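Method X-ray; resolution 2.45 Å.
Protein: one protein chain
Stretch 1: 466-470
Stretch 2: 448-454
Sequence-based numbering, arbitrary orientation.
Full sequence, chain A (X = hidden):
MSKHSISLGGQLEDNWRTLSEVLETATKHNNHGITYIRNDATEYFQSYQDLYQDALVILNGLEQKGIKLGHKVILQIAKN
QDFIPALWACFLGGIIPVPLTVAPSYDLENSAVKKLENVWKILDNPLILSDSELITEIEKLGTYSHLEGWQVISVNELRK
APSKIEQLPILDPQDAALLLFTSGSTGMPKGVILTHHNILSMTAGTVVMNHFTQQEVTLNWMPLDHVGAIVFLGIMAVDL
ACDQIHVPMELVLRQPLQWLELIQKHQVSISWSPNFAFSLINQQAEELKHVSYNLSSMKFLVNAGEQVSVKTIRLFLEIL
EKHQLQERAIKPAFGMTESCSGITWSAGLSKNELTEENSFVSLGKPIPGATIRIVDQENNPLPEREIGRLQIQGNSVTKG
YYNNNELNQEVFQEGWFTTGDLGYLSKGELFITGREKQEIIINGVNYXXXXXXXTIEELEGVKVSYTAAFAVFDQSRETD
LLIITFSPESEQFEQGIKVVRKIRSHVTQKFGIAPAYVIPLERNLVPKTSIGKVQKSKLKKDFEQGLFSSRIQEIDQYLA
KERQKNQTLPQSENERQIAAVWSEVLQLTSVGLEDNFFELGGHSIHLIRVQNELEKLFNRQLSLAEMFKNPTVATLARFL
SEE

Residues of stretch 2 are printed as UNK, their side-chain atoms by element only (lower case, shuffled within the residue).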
ATOM      1  N   TYR A 466       7.001   3.837 -13.076  1.00 37.82           N
ATOM      2  CA  TYR A 466       8.413   3.853 -12.755  1.00 37.65           C
ATOM      3  C   TYR A 466       9.031   5.229 -12.745  1.00 38.15           C
ATOM      4  O   TYR A 466      10.206   5.357 -12.906  1.00 38.67           O
ATOM      5  CB  TYR A 466       9.180   2.998 -13.731  1.00 37.22           C
ATOM      6  CG  TYR A 466       8.792   1.574 -13.757  1.00 36.95           C
ATOM      7  CD1 TYR A 466       9.336   0.692 -12.889  1.00 36.76           C
ATOM      8  CD2 TYR A 466       7.890   1.112 -14.658  1.00 37.33           C
ATOM      9  CE1 TYR A 466       8.986  -0.614 -12.900  1.00 37.13           C
ATOM     10  CE2 TYR A 466       7.537  -0.196 -14.678  1.00 37.34           C
ATOM     11  CZ  TYR A 466       8.103  -1.048 -13.793  1.00 37.29           C
ATOM     12  OH  TYR A 466       7.774  -2.348 -13.803  1.00 37.91           O
ATOM     13  N   THR A 467       8.220   6.258 -12.610  1.00 37.62           N
ATOM     14  CA  THR A 467       8.663   7.611 -12.787  1.00 37.14           C
ATOM     15  C   THR A 467       8.680   8.363 -11.486  1.00 37.26           C
ATOM     16  O   THR A 467       7.891   8.110 -10.655  1.00 37.46           O
ATOM     17  CB  THR A 467       7.789   8.322 -13.800  1.00 37.10           C
ATOM     18  OG1 THR A 467       7.807   7.597 -15.007  1.00 37.11           O
ATOM     19  CG2 THR A 467       8.308   9.645 -14.072  1.00 37.30           C
ATOM     20  N   ALA A 468       9.643   9.245 -11.295  1.00 37.50           N
ATOM     21  CA  ALA A 468       9.748  10.056 -10.084  1.00 37.82           C
ATOM     22  C   ALA A 468      10.276  11.457 -10.383  1.00 38.13           C
ATOM     23  O   ALA A 468      11.114  11.643 -11.268  1.00 37.79           O
ATOM     24  CB  ALA A 468      10.631   9.367  -9.056  1.00 38.04           C
ATOM     25  N   ALA A 469       9.772  12.436  -9.638  1.00 37.94           N
ATOM     26  CA  ALA A 469      10.244  13.807  -9.733  1.00 38.09           C
ATOM     27  C   ALA A 469      10.542  14.349  -8.337  1.00 38.94           C
ATOM     28  O   ALA A 469       9.678  14.335  -7.457  1.00 39.30           O
ATOM     29  CB  ALA A 469       9.215  14.675 -10.442  1.00 38.35           C
ATOM     30  N   PHE A 470      11.773  14.812  -8.139  1.00 39.16           N
ATOM     31  CA  PHE A 470      12.201  15.365  -6.853  1.00 39.96           C
ATOM     32  C   PHE A 470      13.232  16.475  -7.040  1.00 41.06           C
ATOM     33  O   PHE A 470      13.855  16.582  -8.100  1.00 41.19           O
ATOM     34  CB  PHE A 470      12.751  14.264  -5.935  1.00 39.03           C
ATOM     35  CG  PHE A 470      13.913  13.507  -6.516  1.00 38.35           C
ATOM     36  CD1 PHE A 470      13.701  12.388  -7.317  1.00 37.91           C
ATOM     37  CD2 PHE A 470      15.220  13.907  -6.260  1.00 37.88           C
ATOM     38  CE1 PHE A 470      14.770  11.688  -7.856  1.00 37.84           C
ATOM     39  CE2 PHE A 470      16.293  13.212  -6.798  1.00 37.87           C
ATOM     40  CZ  PHE A 470      16.067  12.098  -7.593  1.00 37.87           C
ATOM     41  N   UNK A 448       4.526  20.356  -7.797  1.00 43.65           N
ATOM     42  CA  UNK A 448       4.001  19.114  -7.235  1.00 42.61           C
ATOM     43  C   UNK A 448       4.379  17.902  -8.077  1.00 41.63           C
ATOM     44  O   UNK A 448       4.073  17.836  -9.270  1.00 41.33           O
ATOM     45  c   UNK A 448       2.126  20.430  -4.847  1.00 41.74           C
ATOM     46  c   UNK A 448       1.657  21.593  -6.887  1.00 41.73           C
ATOM     47  c   UNK A 448       2.486  19.220  -7.025  1.00 41.96           C
ATOM     48  c   UNK A 448       1.287  22.717  -6.165  1.00 41.74           C
ATOM     49  c   UNK A 448       1.340  22.698  -4.779  1.00 41.76           C
ATOM     50  c   UNK A 448       1.760  21.553  -4.119  1.00 41.76           C
ATOM     51  c   UNK A 448       2.074  20.434  -6.238  1.00 41.74           C
ATOM     52  N   UNK A 449       5.049  16.953  -7.428  1.00 41.55           N
ATOM     53  CA  UNK A 449       5.667  15.801  -8.087  1.00 41.45           C
ATOM     54  C   UNK A 449       4.721  14.981  -8.965  1.00 41.61           C
ATOM     55  O   UNK A 449       5.093  14.583 -10.074  1.00 41.09           O
ATOM     56  c   UNK A 449       6.343  14.909  -7.056  1.00 41.03           C
ATOM     57  N   UNK A 450       3.504  14.739  -8.473  1.00 42.13           N
ATOM     58  CA  UNK A 450       2.528  13.913  -9.188  1.00 42.33           C
ATOM     59  C   UNK A 450       2.132  14.486 -10.524  1.00 42.00           C
ATOM     60  O   UNK A 450       2.013  13.743 -11.501  1.00 41.78           O
ATOM     61  c   UNK A 450      -0.890  14.992  -8.883  1.00 43.76           C
ATOM     62  n   UNK A 450       0.510  15.824  -7.409  1.00 44.48           N
ATOM     63  c   UNK A 450       0.321  14.769  -8.228  1.00 44.05           C
ATOM     64  c   UNK A 450       1.304  13.622  -8.318  1.00 43.30           C
ATOM     65  n   UNK A 450      -1.378  16.169  -8.439  1.00 44.74           N
ATOM     66  c   UNK A 450      -0.522  16.680  -7.537  1.00 44.29           C
ATOM     67  N   UNK A 451       1.938  15.805 -10.580  1.00 42.14           N
ATOM     68  CA  UNK A 451       1.638  16.505 -11.833  1.00 42.35           C
ATOM     69  C   UNK A 451       2.763  16.305 -12.837  1.00 41.49           C
ATOM     70  O   UNK A 451       2.523  15.920 -13.985  1.00 41.14           O
ATOM     71  c   UNK A 451       1.458  18.003 -11.591  1.00 44.50           C
ATOM     72  c   UNK A 451       0.003  19.924 -10.877  1.00 48.63           C
ATOM     73  c   UNK A 451       0.114  18.418 -11.022  1.00 46.77           C
ATOM     74  o   UNK A 451      -0.240  20.396  -9.747  1.00 50.79           O
ATOM     75  o   UNK A 451       0.167  20.640 -11.891  1.00 49.53           O
ATOM     76  N   UNK A 452       3.990  16.567 -12.389  1.00 40.52           N
ATOM     77  CA  UNK A 452       5.183  16.380 -13.208  1.00 39.71           C
ATOM     78  C   UNK A 452       5.264  14.950 -13.719  1.00 39.18           C
ATOM     79  O   UNK A 452       5.405  14.725 -14.921  1.00 38.46           O
ATOM     80  c   UNK A 452       6.637  18.222 -12.066  1.00 39.87           C
ATOM     81  c   UNK A 452       6.443  16.742 -12.416  1.00 39.51           C
ATOM     82  c   UNK A 452       7.518  18.377 -10.835  1.00 39.54           C
ATOM     83  c   UNK A 452       7.203  19.002 -13.248  1.00 39.86           C
ATOM     84  N   UNK A 453       5.140  13.994 -12.798  1.00 39.63           N
ATOM     85  CA  UNK A 453       5.174  12.568 -13.123  1.00 39.83           C
ATOM     86  C   UNK A 453       4.085  12.160 -14.113  1.00 39.73           C
ATOM     87  O   UNK A 453       4.358  11.425 -15.061  1.00 40.30           O
ATOM     88  c   UNK A 453       6.400  11.659 -11.073  1.00 40.39           C
ATOM     89  c   UNK A 453       6.202  11.470  -9.581  1.00 40.13           C
ATOM     90  o   UNK A 453       5.157  10.922  -9.166  1.00 40.36           O
ATOM     91  c   UNK A 453       5.093  11.723 -11.850  1.00 40.37           C
ATOM     92  o   UNK A 453       7.102  11.871  -8.816  1.00 40.34           O
ATOM     93  N   UNK A 454       2.861  12.645 -13.898  1.00 39.95           N
ATOM     94  CA  UNK A 454       1.748  12.360 -14.809  1.00 40.38           C
ATOM     95  C   UNK A 454       2.054  12.911 -16.201  1.00 40.12           C
ATOM     96  O   UNK A 454       1.869  12.215 -17.203  1.00 40.21           O
ATOM     97  c   UNK A 454      -0.754  12.502 -15.180  1.00 40.51           C
ATOM     98  c   UNK A 454       0.411  12.942 -14.297  1.00 40.47           C
ATOM     99  o   UNK A 454       0.175  12.496 -12.957  1.00 40.07           O
TER

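Position 448 comes immediately before the helix, at its N-cap. Its side chain is seven carbons, one followed by a six-membered ring, with no oxygen at the ring's far end. The CA-to-CB bond points away from stretch 1, and the side chain makes no contact with it. The residue is Phe448. A phenyl ring has no oxygen or nitrogen with which to cap the free amides of the first turn; here the backbone carbonyl O of Phe448 receives two weak bonds, one from N of position 451 at 3.2 Å. The other comes to O of Phe448 from N of position 452 at 3.4 Å.

Position 449 opens the helix with a single side-chain carbon. The bond to that carbon points toward the strand, and this CB lies 3.4 Å from O of Ala469 and 4.4 Å from CB of Ala469. One carbon and no more is the mark of alanine, Ala449. The CA atoms of Ala449 and Ala469 are 5.3 Å apart, a spacing that suits a methyl group on each side.

Position 450 carries one carbon and then a five-membered ring of three carbons and two nitrogens. Its CA-to-CB bond points away from the strand, and it touches nothing on stretch 1. That imidazole identifies His450. The residue is partly exposed, which an imidazole tolerates well, and it takes no part in the contact.

Position 451 has three side-chain carbons in a row, the third bearing two oxygens: a carboxylate on a two-carbon arm. It is out of reach of stretch 1. The residue is Glu451, and partial exposure is readily tolerated by a charged group.

Position 452 shows four carbons, forked at the second. Its CA-to-CB bond points toward the strand, and its CB packs 4.0 Å from CB of Ala469. The fork makes it leucine rather than isoleucine, whose fork would come at the first. Leu452 is buried, as befits an aliphatic side chain.

Position 453 again has three carbons ending in two oxygens, but here the CA-to-CB bond points toward stretch 1 and one oxygen comes within hydrogen-bonding distance of a backbone amide. It is Glu453, whose OE2 accepts a hydrogen bond from N of Ala469 at 2.9 Å, with an N-H...O angle of 144°. The same OE2 is 3.5 Å from CA of Ala468, while the aliphatic arm brings CG of Glu453 to 4.1 Å from CG2 of Thr467. A long side chain with an acceptor at its end can both pack and bond.

Position 454 has one carbon carrying an oxygen and a methyl carbon. Its CA-to-CB bond points away from the strand, and it makes no contact there. The branched pattern is that of Thr454. Its OG1 donates to O of His450 at 2.7 Å, so the hydroxyl is satisfied one turn back along its own helix.

The contact thus works through one helical face, formed by Ala449, Leu452 and Glu453. Small methyl groups permit close packing around Ala469, and the carboxylate of Glu453 ties the backbone of that same residue to the helix.

Stretch 2 (448-454) FAHELET
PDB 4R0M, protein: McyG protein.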